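Side-chain contacts in uronate dehydrogenase (Agrobacterium tumefaciens, PDB 3RFX), which catalyses the NAD-dependent oxidation of uronic acids such as galacturonate and glucuronate, using a Rossmann-fold cofactor domain: residues G16-E21 against F180-F185; L94-R99 against R148-K153; E122-D127 against R252-T257; R131-A136 against G256-N261. The protein carries 1 engineered substitution. All blocks are in the same frame, centred on the assembly; numbering follows the deposited sequence.

Contact 1: residues G16-E21 against F180-F185; sequences GRVMRE and FSHDDF. With PO4 (phosphate ion), chain F.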
loop_
_atom_site.group_PDB
_atom_site.type_symbol
_atom_site.label_atom_id
_atom_site.label_comp_id
_atom_site.label_asym_id
_atom_site.label_seq_id
_atom_site.Cartn_x
_atom_site.Cartn_y
_atom_site.Cartn_z
ATOM N N GLY A 16 -1.718 -38.293 6.040
ATOM C CA GLY A 16 -1.524 -39.279 4.987
ATOM C C GLY A 16 -2.559 -40.392 4.995
ATOM O O GLY A 16 -3.047 -40.800 3.939
ATOM N N ARG A 17 -2.899 -40.893 6.181
ATOM C CA ARG A 17 -3.913 -41.949 6.294
ATOM C C ARG A 17 -5.273 -41.445 5.837
ATOM O O ARG A 17 -6.026 -42.164 5.179
ATOM C CB ARG A 17 -3.992 -42.499 7.729
ATOM C CG ARG A 17 -2.706 -43.173 8.197
ATOM C CD ARG A 17 -2.874 -43.904 9.540
ATOM N NE ARG A 17 -3.168 -43.002 10.652
ATOM C CZ ARG A 17 -2.249 -42.478 11.466
ATOM N NH1 ARG A 17 -0.960 -42.758 11.296
ATOM N NH2 ARG A 17 -2.619 -41.670 12.457
ATOM N N VAL A 18 -5.583 -40.198 6.183
ATOM C CA VAL A 18 -6.802 -39.561 5.708
ATOM C C VAL A 18 -6.820 -39.432 4.183
ATOM O O VAL A 18 -7.822 -39.742 3.537
ATOM C CB VAL A 18 -6.969 -38.147 6.310
ATOM C CG1 VAL A 18 -8.061 -37.378 5.569
ATOM C CG2 VAL A 18 -7.265 -38.235 7.800
ATOM N N MET A 19 -5.718 -38.955 3.613
ATOM C CA MET A 19 -5.673 -38.690 2.175
ATOM C C MET A 19 -5.632 -39.997 1.368
ATOM O O MET A 19 -6.162 -40.072 0.263
ATOM C CB MET A 19 -4.489 -37.782 1.826
ATOM C CG MET A 19 -4.637 -36.348 2.342
ATOM S SD MET A 19 -6.197 -35.597 1.836
ATOM C CE MET A 19 -6.120 -34.030 2.712
ATOM N N ARG A 20 -5.021 -41.029 1.939
ATOM C CA ARG A 20 -5.033 -42.344 1.301
ATOM C C ARG A 20 -6.464 -42.781 0.980
ATOM O O ARG A 20 -6.723 -43.369 -0.072
ATOM C CB ARG A 20 -4.321 -43.384 2.173
ATOM C CG ARG A 20 -4.349 -44.801 1.593
ATOM C CD ARG A 20 -3.487 -45.746 2.418
ATOM N NE ARG A 20 -3.461 -47.096 1.859
ATOM C CZ ARG A 20 -2.604 -48.042 2.238
ATOM N NH1 ARG A 20 -1.697 -47.783 3.173
ATOM N NH2 ARG A 20 -2.650 -49.244 1.675
ATOM N N GLU A 21 -7.398 -42.482 1.879
ATOM C CA GLU A 21 -8.801 -42.774 1.630
ATOM C C GLU A 21 -9.490 -41.705 0.775
ATOM O O GLU A 21 -10.172 -42.026 -0.204
ATOM C CB GLU A 21 -9.566 -42.950 2.946
ATOM C CG GLU A 21 -11.058 -42.682 2.805
ATOM C CD GLU A 21 -11.761 -42.532 4.141
ATOM O OE1 GLU A 21 -11.226 -43.027 5.158
ATOM O OE2 GLU A 21 -12.854 -41.918 4.171
ATOM N N PHE A 180 -8.411 -26.390 9.707
ATOM C CA PHE A 180 -8.499 -26.692 8.276
ATOM C C PHE A 180 -9.162 -28.060 8.199
ATOM O O PHE A 180 -8.525 -29.068 8.504
ATOM C CB PHE A 180 -7.090 -26.775 7.700
ATOM C CG PHE A 180 -7.027 -26.737 6.182
ATOM C CD1 PHE A 180 -8.106 -26.286 5.426
ATOM C CD2 PHE A 180 -5.865 -27.115 5.529
ATOM C CE1 PHE A 180 -8.023 -26.236 4.027
ATOM C CE2 PHE A 180 -5.770 -27.061 4.138
ATOM C CZ PHE A 180 -6.844 -26.621 3.394
ATOM N N SER A 181 -10.435 -28.104 7.826
ATOM C CA SER A 181 -11.168 -29.374 7.848
ATOM C C SER A 181 -10.641 -30.346 6.789
ATOM O O SER A 181 -10.050 -29.932 5.793
ATOM C CB SER A 181 -12.661 -29.150 7.627
ATOM O OG SER A 181 -12.916 -28.769 6.277
ATOM N N HIS A 182 -10.859 -31.639 7.006
ATOM C CA HIS A 182 -10.502 -32.627 5.993
ATOM C C HIS A 182 -11.191 -32.319 4.669
ATOM O O HIS A 182 -10.543 -32.318 3.615
ATOM C CB HIS A 182 -10.853 -34.041 6.460
ATOM C CG HIS A 182 -10.030 -34.510 7.615
ATOM N ND1 HIS A 182 -10.409 -35.562 8.420
ATOM C CD2 HIS A 182 -8.852 -34.063 8.109
ATOM C CE1 HIS A 182 -9.493 -35.750 9.352
ATOM N NE2 HIS A 182 -8.538 -34.854 9.187
ATOM N N ASP A 183 -12.490 -32.041 4.721
ATOM C CA ASP A 183 -13.248 -31.714 3.513
ATOM C C ASP A 183 -12.639 -30.543 2.744
ATOM O O ASP A 183 -12.568 -30.573 1.512
ATOM C CB ASP A 183 -14.701 -31.374 3.841
ATOM C CG ASP A 183 -15.564 -32.606 4.065
ATOM O OD1 ASP A 183 -15.081 -33.740 3.861
ATOM O OD2 ASP A 183 -16.737 -32.426 4.444
ATOM N N ASP A 184 -12.236 -29.496 3.459
ATOM C CA ASP A 184 -11.698 -28.304 2.790
ATOM C C ASP A 184 -10.296 -28.523 2.227
ATOM O O ASP A 184 -9.942 -27.951 1.198
ATOM C CB ASP A 184 -11.747 -27.071 3.711
ATOM C CG ASP A 184 -13.158 -26.526 3.881
ATOM O OD1 ASP A 184 -13.996 -26.727 2.981
ATOM O OD2 ASP A 184 -13.440 -25.879 4.912
ATOM N N PHE A 185 -9.493 -29.361 2.880
ATOM C CA PHE A 185 -8.171 -29.663 2.347
ATOM C C PHE A 185 -8.335 -30.535 1.095
ATOM O O PHE A 185 -7.663 -30.327 0.086
ATOM C CB PHE A 185 -7.288 -30.342 3.401
ATOM C CG PHE A 185 -5.823 -30.350 3.061
ATOM C CD1 PHE A 185 -5.352 -29.767 1.888
ATOM C CD2 PHE A 185 -4.910 -30.941 3.915
ATOM C CE1 PHE A 185 -4.010 -29.782 1.578
ATOM C CE2 PHE A 185 -3.557 -30.960 3.609
ATOM C CZ PHE A 185 -3.106 -30.378 2.436
HETATM P P PO4 F . -12.729 -38.082 7.402
HETATM O O1 PO4 F . -12.743 -36.750 8.114
HETATM O O2 PO4 F . -14.146 -38.494 7.085
HETATM O O3 PO4 F . -11.950 -37.964 6.115
HETATM O O4 PO4 F . -12.077 -39.119 8.286
#
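Val-18 and Met-19 reach from helix 14-22, the first helix of the Rossmann fold, to His-182 and Phe-185 in the opening turn of helix 182-194. The first interaction is CH-pi. Both methyls of Val-18 approach one face of the imidazole, and CG2 lies 4.0 Å from the centroid of the His-182 ring, 27° off its normal. Because CG1 of Val-18 is anti to the backbone N and CG2 is beside it, the two methyls spread across that face.

The second is apolar. Met-19 bends at chi2 (-53°), which swings its terminal methyl across to the far end of that opening turn, where CE comes within 3.5 Å of Phe-185 CD2 at an oblique approach. The same thioether chain also packs on Val-186 and Ile-189, further along helix 182-194. Phe-185, about 7 Å from the bound NAD by its side chain, also rests on Leu-15 and Cys-166.

The polar interactions sit at the helix start. Ser-181 is the N-cap, its OG accepting from Asp-184 N at 3.0 Å. A phosphate ion, probably from the crystallisation liquor, lies at the imidazole edge and is shared with Arg-22. Its O1 is in the ring plane and takes a nearly straight hydrogen bond (171°) from His-182 ND1 at 2.6 Å.

Contact 2: residues L94-R99 against R148-K153; sequences LYEAAR and RMYFDK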
loop_
_atom_site.group_PDB
_atom_site.type_symbol
_atom_site.label_atom_id
_atom_site.label_comp_id
_atom_site.label_asym_id
_atom_site.label_seq_id
_atom_site.Cartn_x
_atom_site.Cartn_y
_atom_site.Cartn_z
ATOM N N LEU A 94 13.070 -34.486 -3.850
ATOM C CA LEU A 94 11.745 -34.537 -4.443
ATOM C C LEU A 94 11.672 -33.658 -5.696
ATOM O O LEU A 94 11.104 -34.071 -6.706
ATOM C CB LEU A 94 10.669 -34.083 -3.451
ATOM C CG LEU A 94 9.236 -34.240 -3.963
ATOM C CD1 LEU A 94 8.810 -35.701 -3.891
ATOM C CD2 LEU A 94 8.274 -33.359 -3.158
ATOM N N TYR A 95 12.229 -32.448 -5.623
ATOM C CA TYR A 95 12.149 -31.518 -6.760
ATOM C C TYR A 95 13.000 -31.983 -7.950
ATOM O O TYR A 95 12.573 -31.896 -9.109
ATOM C CB TYR A 95 12.413 -30.049 -6.340
ATOM C CG TYR A 95 11.105 -29.443 -5.879
ATOM C CD1 TYR A 95 10.326 -28.685 -6.743
ATOM C CD2 TYR A 95 10.591 -29.738 -4.615
ATOM C CE1 TYR A 95 9.089 -28.182 -6.347
ATOM C CE2 TYR A 95 9.359 -29.245 -4.208
ATOM C CZ TYR A 95 8.611 -28.472 -5.073
ATOM O OH TYR A 95 7.388 -27.992 -4.671
ATOM N N GLU A 96 14.180 -32.509 -7.650
ATOM C CA GLU A 96 15.021 -33.111 -8.680
ATOM C C GLU A 96 14.333 -34.302 -9.353
ATOM O O GLU A 96 14.398 -34.466 -10.581
ATOM C CB GLU A 96 16.384 -33.496 -8.102
ATOM C CG GLU A 96 17.358 -32.341 -8.095
ATOM C CD GLU A 96 17.533 -31.742 -9.484
ATOM O OE1 GLU A 96 18.174 -32.395 -10.330
ATOM O OE2 GLU A 96 17.008 -30.637 -9.747
ATOM N N ALA A 97 13.652 -35.122 -8.558
ATOM C CA ALA A 97 12.960 -36.282 -9.099
ATOM C C ALA A 97 11.801 -35.858 -9.993
ATOM O O ALA A 97 11.577 -36.431 -11.064
ATOM C CB ALA A 97 12.476 -37.180 -7.985
ATOM N N ALA A 98 11.060 -34.848 -9.557
ATOM C CA ALA A 98 9.963 -34.341 -10.363
ATOM C C ALA A 98 10.509 -33.765 -11.668
ATOM O O ALA A 98 9.925 -33.950 -12.733
ATOM C CB ALA A 98 9.174 -33.275 -9.590
ATOM N N ARG A 99 11.631 -33.065 -11.579
ATOM C CA ARG A 99 12.197 -32.405 -12.752
ATOM C C ARG A 99 12.619 -33.455 -13.791
ATOM O O ARG A 99 12.565 -33.213 -15.001
ATOM C CB ARG A 99 13.386 -31.531 -12.354
ATOM C CG ARG A 99 13.990 -30.758 -13.521
ATOM C CD ARG A 99 14.982 -29.704 -13.061
ATOM N NE ARG A 99 16.236 -30.269 -12.564
ATOM C CZ ARG A 99 17.263 -30.596 -13.344
ATOM N NH1 ARG A 99 17.179 -30.418 -14.663
ATOM N NH2 ARG A 99 18.373 -31.099 -12.809
ATOM N N ARG A 148 9.799 -22.146 -5.312
ATOM C CA ARG A 148 9.706 -20.923 -6.114
ATOM C C ARG A 148 10.811 -20.890 -7.165
ATOM O O ARG A 148 10.572 -20.525 -8.313
ATOM C CB ARG A 148 9.777 -19.667 -5.233
ATOM C CG ARG A 148 9.690 -18.345 -6.026
ATOM C CD ARG A 148 8.294 -18.125 -6.623
ATOM N NE ARG A 148 8.349 -17.385 -7.884
ATOM C CZ ARG A 148 7.312 -16.772 -8.449
ATOM N NH1 ARG A 148 6.121 -16.769 -7.854
ATOM N NH2 ARG A 148 7.468 -16.148 -9.612
ATOM N N MET A 149 12.022 -21.279 -6.767
ATOM C CA MET A 149 13.157 -21.296 -7.691
ATOM C C MET A 149 12.925 -22.280 -8.850
ATOM O O MET A 149 13.164 -21.937 -10.018
ATOM C CB MET A 149 14.467 -21.594 -6.943
ATOM C CG MET A 149 15.735 -21.499 -7.803
ATOM S SD MET A 149 16.071 -23.073 -8.644
ATOM C CE MET A 149 16.701 -24.051 -7.271
ATOM N N TYR A 150 12.446 -23.487 -8.544
ATOM C CA TYR A 150 12.132 -24.444 -9.609
ATOM C C TYR A 150 10.994 -23.951 -10.496
ATOM O O TYR A 150 10.949 -24.263 -11.691
ATOM C CB TYR A 150 11.813 -25.843 -9.069
ATOM C CG TYR A 150 13.048 -26.663 -8.739
ATOM C CD1 TYR A 150 13.424 -27.748 -9.531
ATOM C CD2 TYR A 150 13.843 -26.344 -7.639
ATOM C CE1 TYR A 150 14.562 -28.504 -9.231
ATOM C CE2 TYR A 150 14.974 -27.086 -7.332
ATOM C CZ TYR A 150 15.329 -28.167 -8.133
ATOM O OH TYR A 150 16.453 -28.899 -7.814
ATOM N N PHE A 151 10.075 -23.179 -9.931
ATOM C CA PHE A 151 9.032 -22.589 -10.765
ATOM C C PHE A 151 9.585 -21.547 -11.741
ATOM O O PHE A 151 9.290 -21.600 -12.938
ATOM C CB PHE A 151 7.906 -21.959 -9.946
ATOM C CG PHE A 151 6.947 -21.166 -10.787
ATOM C CD1 PHE A 151 6.108 -21.805 -11.685
ATOM C CD2 PHE A 151 6.910 -19.779 -10.705
ATOM C CE1 PHE A 151 5.242 -21.075 -12.485
ATOM C CE2 PHE A 151 6.037 -19.044 -11.498
ATOM C CZ PHE A 151 5.202 -19.697 -12.387
ATOM N N ASP A 152 10.349 -20.587 -11.232
ATOM C CA ASP A 152 10.936 -19.553 -12.095
ATOM C C ASP A 152 11.940 -20.123 -13.100
ATOM O O ASP A 152 12.059 -19.623 -14.216
ATOM C CB ASP A 152 11.619 -18.462 -11.277
ATOM C CG ASP A 152 10.633 -17.486 -10.665
ATOM O OD1 ASP A 152 9.616 -17.165 -11.322
ATOM O OD2 ASP A 152 10.890 -17.030 -9.527
ATOM N N LYS A 153 12.668 -21.160 -12.700
ATOM C CA LYS A 153 13.746 -21.682 -13.543
ATOM C C LYS A 153 13.268 -22.722 -14.564
ATOM O O LYS A 153 13.751 -22.744 -15.703
ATOM C CB LYS A 153 14.896 -22.237 -12.681
ATOM C CG LYS A 153 16.161 -22.645 -13.456
ATOM C CD LYS A 153 17.304 -23.040 -12.504
ATOM C CE LYS A 153 17.859 -21.847 -11.732
ATOM N NZ LYS A 153 18.637 -20.869 -12.549
#
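Tyr-150 lies across Tyr-95, Glu-96 and Arg-99, joining two neighbouring helices on one side of the Rossmann sheet, 80-100 and 135-154. Their segment axes approach to 11.4 Å and run nearly parallel, crossing at -25°.

Starting at the base, Tyr-150 CB is 4.0 Å from Tyr-95 CD1, and CG keeps much the same separation from that atom. Beyond CG the ring slides under the Tyr-95 methylene: Tyr-95 CB stands 3.8 Å from the centroid of the Tyr-150 ring and only 7° off its normal, a CH-pi contact over the middle of the face. The two rings themselves are oblique, and the Tyr-95 hydroxyl is bound away from this contact, to Thr-158. On one flank of the ring, Tyr-150 CE1 touches Arg-99 CD at 4.0 Å.

At the tip, Tyr-150 OH donates to Glu-96 OE2 at 2.7 Å, meeting it on the anti side. Glu-96 bends at chi2 (-56°) to offer that oxygen. Arg-99 grips the same carboxylate side-on, and Lys-265 of the second subunit adds a salt bridge to OE1, so the buried phenol is anchored to a carboxylate held by three other bonds. On its syn side, OE2 of Glu-96 accepts Arg-99 NE at 2.9 Å.

Contact 3: residues E122-D127 against R252-T257; sequences ERLGPD and RFQGGT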
loop_
_atom_site.group_PDB
_atom_site.type_symbol
_atom_site.label_atom_id
_atom_site.label_comp_id
_atom_site.label_asym_id
_atom_site.label_seq_id
_atom_site.Cartn_x
_atom_site.Cartn_y
_atom_site.Cartn_z
ATOM N N GLU A 122 -2.901 -9.778 14.055
ATOM C CA GLU A 122 -2.505 -9.233 12.758
ATOM C C GLU A 122 -2.999 -10.117 11.605
ATOM O O GLU A 122 -2.720 -11.310 11.574
ATOM C CB GLU A 122 -0.984 -9.079 12.698
ATOM C CG GLU A 122 -0.495 -8.429 11.404
ATOM C CD GLU A 122 0.995 -8.111 11.423
ATOM O OE1 GLU A 122 1.646 -8.304 12.477
ATOM O OE2 GLU A 122 1.509 -7.661 10.376
ATOM N N ARG A 123 -3.743 -9.533 10.670
ATOM C CA ARG A 123 -4.232 -10.270 9.496
ATOM C C ARG A 123 -3.134 -10.320 8.435
ATOM O O ARG A 123 -2.513 -9.298 8.150
ATOM C CB ARG A 123 -5.490 -9.596 8.942
ATOM C CG ARG A 123 -6.090 -10.256 7.701
ATOM C CD ARG A 123 -7.463 -9.641 7.367
ATOM N NE ARG A 123 -8.069 -10.226 6.165
ATOM C CZ ARG A 123 -8.688 -11.403 6.134
ATOM N NH1 ARG A 123 -8.781 -12.143 7.237
ATOM N NH2 ARG A 123 -9.211 -11.852 4.996
ATOM N N LEU A 124 -2.892 -11.499 7.861
ATOM C CA LEU A 124 -1.745 -11.701 6.979
ATOM C C LEU A 124 -2.159 -12.023 5.551
ATOM O O LEU A 124 -2.975 -12.911 5.325
ATOM C CB LEU A 124 -0.856 -12.849 7.487
ATOM C CG LEU A 124 -0.364 -12.823 8.936
ATOM C CD1 LEU A 124 0.599 -14.001 9.194
ATOM C CD2 LEU A 124 0.311 -11.497 9.245
ATOM N N GLY A 125 -1.574 -11.311 4.593
ATOM C CA GLY A 125 -1.676 -11.698 3.196
ATOM C C GLY A 125 -0.549 -12.655 2.833
ATOM O O GLY A 125 0.359 -12.890 3.631
ATOM N N PRO A 126 -0.588 -13.208 1.611
ATOM C CA PRO A 126 0.395 -14.216 1.190
ATOM C C PRO A 126 1.829 -13.697 1.022
ATOM O O PRO A 126 2.754 -14.511 0.987
ATOM C CB PRO A 126 -0.156 -14.703 -0.164
ATOM C CG PRO A 126 -1.018 -13.573 -0.657
ATOM C CD PRO A 126 -1.627 -12.974 0.593
ATOM N N ASP A 127 2.020 -12.384 0.925
ATOM C CA ASP A 127 3.354 -11.840 0.686
ATOM C C ASP A 127 4.095 -11.383 1.946
ATOM O O ASP A 127 5.156 -10.773 1.839
ATOM C CB ASP A 127 3.287 -10.665 -0.297
ATOM C CG ASP A 127 2.963 -11.100 -1.721
ATOM O OD1 ASP A 127 2.919 -12.321 -1.995
ATOM O OD2 ASP A 127 2.765 -10.204 -2.571
ATOM N N ARG A 252 -1.430 -15.830 21.832
ATOM C CA ARG A 252 -0.633 -14.633 21.547
ATOM C C ARG A 252 0.069 -14.665 20.191
ATOM O O ARG A 252 0.246 -13.623 19.552
ATOM C CB ARG A 252 0.404 -14.403 22.647
ATOM C CG ARG A 252 -0.207 -13.870 23.951
ATOM C CD ARG A 252 0.838 -13.855 25.056
ATOM N NE ARG A 252 2.040 -13.120 24.655
ATOM C CZ ARG A 252 3.197 -13.142 25.316
ATOM N NH1 ARG A 252 3.326 -13.858 26.428
ATOM N NH2 ARG A 252 4.227 -12.446 24.863
ATOM N N PHE A 253 0.467 -15.861 19.771
ATOM C CA PHE A 253 1.274 -16.031 18.565
ATOM C C PHE A 253 0.610 -16.977 17.595
ATOM O O PHE A 253 0.003 -17.973 17.997
ATOM C CB PHE A 253 2.671 -16.541 18.917
ATOM C CG PHE A 253 3.457 -15.585 19.763
ATOM C CD1 PHE A 253 4.127 -14.520 19.186
ATOM C CD2 PHE A 253 3.502 -15.739 21.140
ATOM C CE1 PHE A 253 4.852 -13.631 19.963
ATOM C CE2 PHE A 253 4.223 -14.855 21.921
ATOM C CZ PHE A 253 4.893 -13.798 21.334
ATOM N N GLN A 254 0.730 -16.678 16.304
ATOM C CA GLN A 254 0.068 -17.510 15.303
ATOM C C GLN A 254 0.583 -18.955 15.293
ATOM O O GLN A 254 -0.173 -19.887 14.997
ATOM C CB GLN A 254 0.144 -16.842 13.921
ATOM C CG GLN A 254 -0.623 -15.519 13.939
ATOM C CD GLN A 254 -0.960 -14.995 12.561
ATOM O OE1 GLN A 254 -0.954 -15.745 11.585
ATOM N NE2 GLN A 254 -1.275 -13.704 12.480
ATOM N N GLY A 255 1.845 -19.135 15.665
ATOM C CA GLY A 255 2.435 -20.457 15.802
ATOM C C GLY A 255 2.106 -21.143 17.122
ATOM O O GLY A 255 2.516 -22.283 17.363
ATOM N N GLY A 256 1.349 -20.469 17.981
ATOM C CA GLY A 256 0.977 -21.060 19.259
ATOM C C GLY A 256 2.189 -21.419 20.103
ATOM O O GLY A 256 3.182 -20.690 20.106
ATOM N N THR A 257 2.122 -22.542 20.816
ATOM C CA THR A 257 3.211 -22.911 21.730
ATOM C C THR A 257 4.559 -23.215 21.052
ATOM O O THR A 257 5.576 -23.337 21.730
ATOM C CB THR A 257 2.812 -24.078 22.667
ATOM O OG1 THR A 257 2.535 -25.244 21.891
ATOM C CG2 THR A 257 1.570 -23.706 23.474
#
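Gln-254 points its amide at Leu-124 and at the backbone of Glu-122, bringing a type I beta turn, Phe-253 to Gly-256, against the loop that follows strand 105-111 of the Rossmann domain. The turn is closed by Gly-256 N donating to Phe-253 O at 2.8 Å, and Gln-254 occupies its second position, from which the side chain is directed at the facing loop.

That side chain is extended. CG stands anti to the carbonyl carbon and beside the backbone N (chi1 -64°), and chi2 of -163° carries the amide straight on toward the other loop. Leu-124 comes from the opposite direction with CG likewise beside its backbone N, and its second torsion (-175°) puts CD1 in front of the amide. The methyl thus meets the amide oxygen, while CG of Leu-124 lies 3.8 Å from Gln-254 NE2.

The buried amide is served at both ends by outside partners: OE1 accepts from Trp-214 NE1, and NE2 donates to Pro-119 O. Leu-124 is itself held in place through backbone bonds to Trp-213 and Asp-215, and its side chain also packs on Trp-204 of strand 202-205. Gln-254 NE2 is 2.9 Å from Glu-122 O, and Gln-254 OE1 is 3.3 Å from Leu-124 CD1.

Contact 4: residues R131-A136 against G256-N261; sequences RPDGLA and GTFVDN. Engineered in segment 131-136: Ala-136 (natural residue Tyr).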
loop_
_atom_site.group_PDB
_atom_site.type_symbol
_atom_site.label_atom_id
_atom_site.label_comp_id
_atom_site.label_asym_id
_atom_site.label_seq_id
_atom_site.Cartn_x
_atom_site.Cartn_y
_atom_site.Cartn_z
ATOM N N ARG A 131 8.293 -15.298 9.445
ATOM C CA ARG A 131 8.743 -15.195 10.834
ATOM C C ARG A 131 8.624 -16.576 11.459
ATOM O O ARG A 131 7.728 -16.831 12.252
ATOM C CB ARG A 131 7.917 -14.152 11.612
ATOM C CG ARG A 131 8.231 -12.699 11.169
ATOM C CD ARG A 131 7.563 -11.658 12.058
ATOM N NE ARG A 131 8.112 -11.605 13.415
ATOM C CZ ARG A 131 7.564 -10.895 14.403
ATOM N NH1 ARG A 131 6.457 -10.189 14.180
ATOM N NH2 ARG A 131 8.110 -10.893 15.611
ATOM N N PRO A 132 9.529 -17.486 11.065
ATOM C CA PRO A 132 9.451 -18.895 11.463
ATOM C C PRO A 132 9.656 -19.044 12.970
ATOM O O PRO A 132 10.455 -18.312 13.563
ATOM C CB PRO A 132 10.618 -19.557 10.715
ATOM C CG PRO A 132 11.192 -18.522 9.803
ATOM C CD PRO A 132 10.734 -17.174 10.271
ATOM N N ASP A 133 8.938 -19.981 13.578
ATOM C CA ASP A 133 8.952 -20.093 15.039
ATOM C C ASP A 133 9.855 -21.200 15.574
ATOM O O ASP A 133 9.858 -21.474 16.771
ATOM C CB ASP A 133 7.531 -20.224 15.596
ATOM C CG ASP A 133 6.780 -21.404 15.024
ATOM O OD1 ASP A 133 7.419 -22.397 14.620
ATOM O OD2 ASP A 133 5.532 -21.344 14.989
ATOM N N GLY A 134 10.629 -21.816 14.685
ATOM C CA GLY A 134 11.619 -22.812 15.071
ATOM C C GLY A 134 12.259 -23.411 13.827
ATOM O O GLY A 134 12.035 -22.916 12.720
ATOM N N LEU A 135 13.045 -24.474 13.989
ATOM C CA LEU A 135 13.703 -25.110 12.839
ATOM C C LEU A 135 12.710 -25.731 11.860
ATOM O O LEU A 135 12.959 -25.760 10.648
ATOM C CB LEU A 135 14.700 -26.179 13.297
ATOM C CG LEU A 135 15.843 -25.686 14.180
ATOM C CD1 LEU A 135 16.640 -26.883 14.703
ATOM C CD2 LEU A 135 16.751 -24.711 13.442
ATOM N N ALA A 136 11.601 -26.245 12.374
ATOM C CA ALA A 136 10.589 -26.815 11.495
ATOM C C ALA A 136 10.027 -25.745 10.557
ATOM O O ALA A 136 9.955 -25.958 9.343
ATOM C CB ALA A 136 9.483 -27.489 12.280
ATOM N N GLY A 256 1.349 -20.469 17.981
ATOM C CA GLY A 256 0.977 -21.060 19.259
ATOM C C GLY A 256 2.189 -21.419 20.103
ATOM O O GLY A 256 3.182 -20.690 20.106
ATOM N N THR A 257 2.122 -22.542 20.816
ATOM C CA THR A 257 3.211 -22.911 21.730
ATOM C C THR A 257 4.559 -23.215 21.052
ATOM O O THR A 257 5.576 -23.337 21.730
ATOM C CB THR A 257 2.812 -24.078 22.667
ATOM O OG1 THR A 257 2.535 -25.244 21.891
ATOM C CG2 THR A 257 1.570 -23.706 23.474
ATOM N N PHE A 258 4.590 -23.311 19.721
ATOM C CA PHE A 258 5.877 -23.511 19.037
ATOM C C PHE A 258 6.879 -22.410 19.355
ATOM O O PHE A 258 8.088 -22.658 19.353
ATOM C CB PHE A 258 5.718 -23.644 17.504
ATOM C CG PHE A 258 5.469 -25.060 17.022
ATOM C CD1 PHE A 258 6.206 -25.587 15.968
ATOM C CD2 PHE A 258 4.490 -25.852 17.605
ATOM C CE1 PHE A 258 5.974 -26.878 15.507
ATOM C CE2 PHE A 258 4.255 -27.144 17.152
ATOM C CZ PHE A 258 5.000 -27.659 16.098
ATOM N N VAL A 259 6.414 -21.185 19.608
ATOM C CA VAL A 259 7.364 -20.128 19.953
ATOM C C VAL A 259 8.114 -20.443 21.260
ATOM O O VAL A 259 9.242 -19.977 21.472
ATOM C CB VAL A 259 6.709 -18.732 20.062
ATOM C CG1 VAL A 259 5.994 -18.363 18.759
ATOM C CG2 VAL A 259 5.745 -18.676 21.261
ATOM N N ASP A 260 7.482 -21.232 22.127
ATOM C CA ASP A 260 8.066 -21.598 23.421
ATOM C C ASP A 260 9.100 -22.734 23.308
ATOM O O ASP A 260 9.846 -22.994 24.265
ATOM C CB ASP A 260 6.969 -22.028 24.404
ATOM C CG ASP A 260 6.028 -20.895 24.782
ATOM O OD1 ASP A 260 6.442 -19.724 24.756
ATOM O OD2 ASP A 260 4.866 -21.187 25.126
ATOM N N ASN A 261 9.138 -23.425 22.167
ATOM C CA ASN A 261 10.141 -24.482 21.964
ATOM C C ASN A 261 11.553 -23.913 21.970
ATOM O O ASN A 261 11.816 -22.871 21.351
ATOM C CB ASN A 261 9.931 -25.225 20.633
ATOM C CG ASN A 261 8.709 -26.113 20.628
ATOM O OD1 ASN A 261 8.272 -26.605 21.670
ATOM N ND2 ASN A 261 8.159 -26.353 19.435
#
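The Phe-258 ring meets the Asp-133 carboxylate at its edge, with OD1 near the ring plane and 3.7 Å from CD1; the two planes are turned 45° from each other. Over one face of the ring lies Asn-261 ND2, displaced toward the rim, and His-113 stacks with the same phenylalanine. Asp-133 OD2 approaches Phe-258 CB at 3.4 Å, but its polar bond goes to His-113 ND1, so one histidine both stacks on the ring and fixes the carboxylate beside it. Chi1 of 57° turns the Asp-133 carboxylate against Phe-258 CB. On the same residue, CB packs against Val-259 CG1 at 4.0 Å.

The backbones draw close as well. Asp-133 O and Phe-258 O, two acceptors, are 3.3 Å apart, a proximity that Lys-153 of the second subunit plausibly makes tolerable: its NZ bonds to the carbonyls of Asp-133, Val-259 and Asn-261, and weakly to that of Phe-258. Two of these carbonyls, those of Phe-258 and Val-259, come from the 3-10 segment 257-260.

Gly-134 is the N-cap of helix 135-154, whose first amides, at Leu-135 and Ala-136, donate to Glu-77. Ala-136 is engineered from tyrosine, and its CB remains 4.8 Å from Phe-258 CE1. By sequence the natural residue opens the Tyr-X-X-X-Lys motif, consistent with this being the active-site edge of a short-chain dehydrogenase fold.

In the fold
From the N terminus, helix 14-22 opens the longest loop of the four, closed by contact 1 when helix 182-194 begins. Contact 2 is nested inside it, joining helix 80-100 to helix 135-154, with strand 105-111 between them in the chain. The loop between that strand and helix 135-154 starts contacts 3 and 4, which both end on the late loop after helix 234-238, share Gly-256 and Thr-257, and cross contacts 1 and 2. Contacts 3 and 4 touch, Gly-255 CA lying 3.3 Å from Asp-133 OD2. Contacts 2 and 4 both use helix 135-154 and both meet the second subunit, whereas contact 1 lies on the opposite side of the chain's centre from each of them.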